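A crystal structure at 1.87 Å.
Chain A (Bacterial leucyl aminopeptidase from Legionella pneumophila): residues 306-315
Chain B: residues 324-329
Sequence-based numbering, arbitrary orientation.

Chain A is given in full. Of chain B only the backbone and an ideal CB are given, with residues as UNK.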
ATOM      1  N   ARG A 306       3.464  -2.849  -2.786  1.00 30.54           N
ATOM      2  CA  ARG A 306       2.487  -1.862  -2.454  1.00 31.72           C
ATOM      3  C   ARG A 306       1.868  -1.081  -3.631  1.00 32.92           C
ATOM      4  O   ARG A 306       0.638  -0.973  -3.729  1.00 33.40           O
ATOM      5  CB  ARG A 306       3.106  -0.905  -1.428  1.00 32.72           C
ATOM      6  CG  ARG A 306       2.131   0.151  -0.981  1.00 33.07           C
ATOM      7  CD  ARG A 306       2.898   1.045   0.008  1.00 34.67           C
ATOM      8  NE  ARG A 306       1.978   2.004   0.508  1.00 34.53           N
ATOM      9  CZ  ARG A 306       2.178   2.849   1.521  1.00 34.38           C
ATOM     10  NH1 ARG A 306       3.306   2.768   2.217  1.00 36.47           N
ATOM     11  NH2 ARG A 306       1.188   3.672   1.889  1.00 32.26           N
ATOM     12  N   ASP A 307       2.661  -0.575  -4.542  1.00 33.48           N
ATOM     13  CA  ASP A 307       2.068   0.129  -5.688  1.00 37.58           C
ATOM     14  C   ASP A 307       1.305  -0.792  -6.634  1.00 35.33           C
ATOM     15  O   ASP A 307       0.278  -0.433  -7.131  1.00 37.30           O
ATOM     16  CB  ASP A 307       3.104   0.892  -6.553  1.00 42.34           C
ATOM     17  CG  ASP A 307       3.829   2.014  -5.768  1.00 44.20           C
ATOM     18  OD1 ASP A 307       3.212   2.560  -4.854  1.00 43.85           O
ATOM     19  OD2 ASP A 307       5.021   2.268  -6.081  1.00 48.36           O
ATOM     20  N   LEU A 308       1.783  -2.003  -6.861  1.00 32.53           N
ATOM     21  CA  LEU A 308       1.060  -2.919  -7.728  1.00 30.22           C
ATOM     22  C   LEU A 308      -0.277  -3.335  -7.093  1.00 30.61           C
ATOM     23  O   LEU A 308      -1.309  -3.478  -7.796  1.00 30.55           O
ATOM     24  CB  LEU A 308       1.919  -4.120  -8.090  1.00 29.79           C
ATOM     25  CG  LEU A 308       1.322  -4.997  -9.221  1.00 32.04           C
ATOM     26  CD1 LEU A 308       1.186  -4.270 -10.514  1.00 33.18           C
ATOM     27  CD2 LEU A 308       2.097  -6.293  -9.406  1.00 31.48           C
ATOM     28  N   SER A 309      -0.283  -3.495  -5.766  1.00 30.19           N
ATOM     29  CA  SER A 309      -1.500  -3.834  -5.015  1.00 29.58           C
ATOM     30  C   SER A 309      -2.555  -2.776  -5.107  1.00 30.43           C
ATOM     31  O   SER A 309      -3.729  -3.055  -5.391  1.00 26.29           O
ATOM     32  CB  SER A 309      -1.207  -4.133  -3.531  1.00 30.55           C
ATOM     33  OG  SER A 309      -0.247  -5.194  -3.415  1.00 29.13           O
ATOM     34  N   ASN A 310      -2.097  -1.521  -4.948  1.00 30.87           N
ATOM     35  CA  ASN A 310      -2.990  -0.375  -5.159  1.00 34.66           C
ATOM     36  C   ASN A 310      -3.538  -0.318  -6.552  1.00 32.82           C
ATOM     37  O   ASN A 310      -4.721  -0.007  -6.741  1.00 33.34           O
ATOM     38  CB  ASN A 310      -2.257   0.967  -4.858  1.00 38.60           C
ATOM     39  CG  ASN A 310      -1.999   1.181  -3.350  1.00 41.78           C
ATOM     40  OD1 ASN A 310      -2.760   0.697  -2.486  1.00 39.74           O
ATOM     41  ND2 ASN A 310      -0.946   1.970  -3.044  1.00 43.65           N
ATOM     42  N   TYR A 311      -2.719  -0.643  -7.530  1.00 33.23           N
ATOM     43  CA  TYR A 311      -3.193  -0.737  -8.883  1.00 33.51           C
ATOM     44  C   TYR A 311      -4.295  -1.807  -9.067  1.00 33.11           C
ATOM     45  O   TYR A 311      -5.315  -1.575  -9.750  1.00 34.78           O
ATOM     46  CB  TYR A 311      -2.013  -1.014  -9.851  1.00 33.57           C
ATOM     47  CG  TYR A 311      -2.375  -0.941 -11.252  1.00 35.38           C
ATOM     48  CD1 TYR A 311      -2.852   0.257 -11.795  1.00 38.58           C
ATOM     49  CD2 TYR A 311      -2.219  -2.029 -12.115  1.00 38.76           C
ATOM     50  CE1 TYR A 311      -3.216   0.352 -13.150  1.00 41.42           C
ATOM     51  CE2 TYR A 311      -2.576  -1.953 -13.447  1.00 38.73           C
ATOM     52  CZ  TYR A 311      -3.033  -0.749 -13.973  1.00 41.04           C
ATOM     53  OH  TYR A 311      -3.402  -0.669 -15.295  1.00 43.32           O
ATOM     54  N   LEU A 312      -4.108  -2.959  -8.466  1.00 30.90           N
ATOM     55  CA  LEU A 312      -5.208  -3.955  -8.528  1.00 31.19           C
ATOM     56  C   LEU A 312      -6.513  -3.376  -7.973  1.00 30.69           C
ATOM     57  O   LEU A 312      -7.559  -3.592  -8.521  1.00 30.25           O
ATOM     58  CB  LEU A 312      -4.882  -5.231  -7.766  1.00 28.89           C
ATOM     59  CG  LEU A 312      -3.825  -6.186  -8.313  1.00 28.43           C
ATOM     60  CD1 LEU A 312      -3.959  -7.527  -7.595  1.00 28.65           C
ATOM     61  CD2 LEU A 312      -3.836  -6.430  -9.816  1.00 29.09           C
ATOM     62  N   ALA A 313      -6.427  -2.663  -6.836  1.00 32.63           N
ATOM     63  CA  ALA A 313      -7.612  -2.086  -6.243  1.00 33.41           C
ATOM     64  C   ALA A 313      -8.335  -1.165  -7.252  1.00 34.22           C
ATOM     65  O   ALA A 313      -9.548  -1.277  -7.439  1.00 32.94           O
ATOM     66  CB  ALA A 313      -7.264  -1.355  -4.943  1.00 34.77           C
ATOM     67  N   LYS A 314      -7.566  -0.355  -7.952  1.00 36.31           N
ATOM     68  CA  LYS A 314      -8.104   0.506  -9.009  1.00 39.21           C
ATOM     69  C   LYS A 314      -8.684  -0.216 -10.180  1.00 37.27           C
ATOM     70  O   LYS A 314      -9.744   0.160 -10.683  1.00 33.33           O
ATOM     71  CB  LYS A 314      -7.022   1.393  -9.606  1.00 45.25           C
ATOM     72  CG  LYS A 314      -6.722   2.692  -8.914  1.00 48.40           C
ATOM     73  CD  LYS A 314      -5.320   3.152  -9.386  1.00 50.61           C
ATOM     74  CE  LYS A 314      -5.338   3.884 -10.737  1.00 49.36           C
ATOM     75  NZ  LYS A 314      -4.075   4.664 -10.762  1.00 47.78           N
ATOM     76  N   LEU A 315      -7.986  -1.290 -10.639  1.00 35.34           N
ATOM     77  CA  LEU A 315      -8.526  -2.042 -11.754  1.00 34.91           C
ATOM     78  C   LEU A 315      -9.821  -2.645 -11.360  1.00 35.10           C
ATOM     79  O   LEU A 315     -10.710  -2.689 -12.182  1.00 37.95           O
ATOM     80  CB  LEU A 315      -7.572  -3.156 -12.214  1.00 36.39           C
ATOM     81  CG  LEU A 315      -6.278  -2.732 -12.891  1.00 35.30           C
ATOM     82  CD1 LEU A 315      -5.433  -3.970 -13.044  1.00 35.39           C
ATOM     83  CD2 LEU A 315      -6.566  -2.112 -14.223  1.00 35.75           C
TER
ATOM     84  N   UNK B 324     -11.118   7.172  -5.034  1.00 26.46           N
ATOM     85  CA  UNK B 324      -9.812   7.239  -4.451  1.00 26.61           C
ATOM     86  C   UNK B 324      -8.799   6.911  -5.521  1.00 26.91           C
ATOM     87  O   UNK B 324      -9.041   6.052  -6.342  1.00 26.29           O
ATOM     88  CB  UNK B 324      -9.688   6.296  -3.252  1.00 26.61           C
ATOM     89  N   UNK B 325      -7.694   7.586  -5.541  1.00 24.17           N
ATOM     90  CA  UNK B 325      -6.611   7.208  -6.441  1.00 24.72           C
ATOM     91  C   UNK B 325      -5.317   7.488  -5.600  1.00 23.49           C
ATOM     92  O   UNK B 325      -5.380   7.970  -4.459  1.00 21.88           O
ATOM     93  CB  UNK B 325      -6.653   7.986  -7.758  1.00 24.72           C
ATOM     94  N   UNK B 326      -4.197   7.090  -6.155  1.00 24.08           N
ATOM     95  CA  UNK B 326      -2.893   6.947  -5.458  1.00 23.83           C
ATOM     96  C   UNK B 326      -1.782   7.697  -6.174  1.00 22.79           C
ATOM     97  O   UNK B 326      -1.727   7.806  -7.426  1.00 20.55           O
ATOM     98  CB  UNK B 326      -2.510   5.471  -5.338  1.00 23.83           C
ATOM     99  N   UNK B 327      -0.911   8.305  -5.362  1.00 21.45           N
ATOM    100  CA  UNK B 327       0.232   9.090  -5.851  1.00 22.18           C
ATOM    101  C   UNK B 327       1.357   9.242  -4.810  1.00 22.69           C
ATOM    102  O   UNK B 327       1.139   9.018  -3.619  1.00 23.36           O
ATOM    103  CB  UNK B 327      -0.250  10.477  -6.281  1.00 22.18           C
ATOM    104  N   UNK B 328       2.520   9.612  -5.301  1.00 24.94           N
ATOM    105  CA  UNK B 328       3.716   9.788  -4.501  1.00 26.05           C
ATOM    106  C   UNK B 328       4.184  11.213  -4.601  1.00 24.20           C
ATOM    107  O   UNK B 328       4.084  11.791  -5.622  1.00 24.66           O
ATOM    108  CB  UNK B 328       4.822   8.826  -4.940  1.00 26.05           C
ATOM    109  N   UNK B 329       4.698  11.773  -3.517  1.00 24.12           N
ATOM    110  CA  UNK B 329       5.118  13.154  -3.553  1.00 24.94           C
ATOM    111  C   UNK B 329       6.560  13.410  -3.093  1.00 25.30           C
ATOM    112  O   UNK B 329       7.017  14.499  -3.124  1.00 28.79           O
ATOM    113  CB  UNK B 329       4.161  13.977  -2.688  1.00 24.94           C
TER

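Chain A presents one side of a helix, and residues 324-327 of chain B run past it as a strand in a nearly antiparallel sense, the two axes 157° apart in direction and 9.1 Å apart at closest approach. Asp A307, Asn A310, Ala A313 and Lys A314 all point toward the strand, so the helix offers an acid, an amide, a methyl group and a base.

Position 324 is extended, with phi/psi of -120/141, and its CA-to-CB bond points sideways. No atom of the chain A stretch lies within 5.5 Å of the ideal CB, so the helix decides little here; a beta-branched residue is at home in such a backbone, but many others would do. The deposited residue is Val B324, which makes no contact with the helix.

At position 325 the CB also points sideways, yet it lies 5.2 Å from Lys A314 NZ. That ammonium group calls for an acceptor, and a short acid or amide could reach it, with an acid adding the attraction of opposite charges. Asp B325 is found: Lys A314 NZ donates a hydrogen bond to Asp B325 OD1 at 2.9 Å within a salt bridge. The same oxygen accepts from the backbone: the N of position 326 lies 2.8 Å from Asp B325 OD1 and donates to it, which helps hold the carboxylate in place.

Position 326 points toward the helix, its ideal CB 4.5 Å from Asn A310 ND2 and 5.4 Å from Lys A314 CD. Beyond lies a surface formed by the Asn A310 side chain, the Ala A313 methyl and the aliphatic part of Lys A314. A long, flat aromatic would cover the whole of it; leucine or methionine could cover the nearer part. Tyr B326 has the largest covered area of the stretch. Asn A310 CB sits 3.9 Å from the centroid of the Tyr B326 ring and only 11° off its normal, a CH-pi contact over the face. Lys A314 CD meets the ring edge, 4.0 Å from Tyr B326 CD2, and the hydroxyl extends until Tyr B326 OH is 4.2 Å from Ala A313 CB. The backbone contributes too: water 1 accepts from Lys A314 NZ (2.7 Å to the water O) and donates to Tyr B326 O (2.8 Å from the water O).

Position 327 points away from the helix, so chain A sets no demand, and small or polar residues are among many that would fit. It is Ser B327, whose OG is hydrogen-bonded elsewhere in the structure.

At position 328 the CB is sideways and beyond 5.5 Å, but Asp A307 supplies a negative charge farther off. A long basic side chain, lysine or arginine, could approach it. Arg B328 does so: Asp A307 OD2 lies 3.4 Å from Arg B328 NH1, over the guanidinium face, a salt bridge of charges alone with no N-H aimed at the oxygen.

Position 329 is out of reach, leaving its identity open; Cys B329 is covalently bonded elsewhere in the structure.

Chain B 324-329: VDYSRC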
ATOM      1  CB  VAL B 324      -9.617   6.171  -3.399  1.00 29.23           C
ATOM      2  CG1 VAL B 324      -8.227   6.273  -2.758  1.00 28.69           C
ATOM      3  CG2 VAL B 324     -10.660   6.341  -2.307  1.00 31.48           C
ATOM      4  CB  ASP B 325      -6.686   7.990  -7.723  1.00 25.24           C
ATOM      5  CG  ASP B 325      -5.968   7.293  -8.912  1.00 26.90           C
ATOM      6  OD1 ASP B 325      -5.181   6.358  -8.671  1.00 26.90           O
ATOM      7  OD2 ASP B 325      -6.203   7.689 -10.062  1.00 27.57           O
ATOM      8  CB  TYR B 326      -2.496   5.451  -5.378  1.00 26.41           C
ATOM      9  CG  TYR B 326      -3.569   4.609  -4.753  1.00 28.30           C
ATOM     10  CD1 TYR B 326      -3.739   4.508  -3.379  1.00 31.87           C
ATOM     11  CD2 TYR B 326      -4.533   4.018  -5.566  1.00 32.25           C
ATOM     12  CE1 TYR B 326      -4.822   3.791  -2.831  1.00 34.99           C
ATOM     13  CE2 TYR B 326      -5.611   3.330  -5.025  1.00 34.90           C
ATOM     14  CZ  TYR B 326      -5.736   3.193  -3.668  1.00 36.32           C
ATOM     15  OH  TYR B 326      -6.829   2.440  -3.158  1.00 44.60           O
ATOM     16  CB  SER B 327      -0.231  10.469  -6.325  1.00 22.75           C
ATOM     17  OG  SER B 327       0.859  11.239  -6.799  1.00 22.71           O
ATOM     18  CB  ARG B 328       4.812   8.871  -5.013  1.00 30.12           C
ATOM     19  CG  ARG B 328       4.522   7.405  -4.818  1.00 36.83           C
ATOM     20  CD  ARG B 328       5.743   6.567  -5.131  1.00 42.59           C
ATOM     21  NE  ARG B 328       5.605   5.884  -6.380  1.00 50.84           N
ATOM     22  CZ  ARG B 328       6.570   5.240  -7.024  1.00 61.50           C
ATOM     23  NH1 ARG B 328       6.286   4.648  -8.174  1.00 61.45           N
ATOM     24  NH2 ARG B 328       7.806   5.199  -6.570  1.00 58.03           N
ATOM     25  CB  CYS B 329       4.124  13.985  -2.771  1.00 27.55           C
ATOM     26  SG  CYS B 329       4.230  13.601  -1.026  1.00 29.20           S
TER
HETATM   27  O   HOH W   1      -2.104   5.733  -9.256  1.00 44.30           O
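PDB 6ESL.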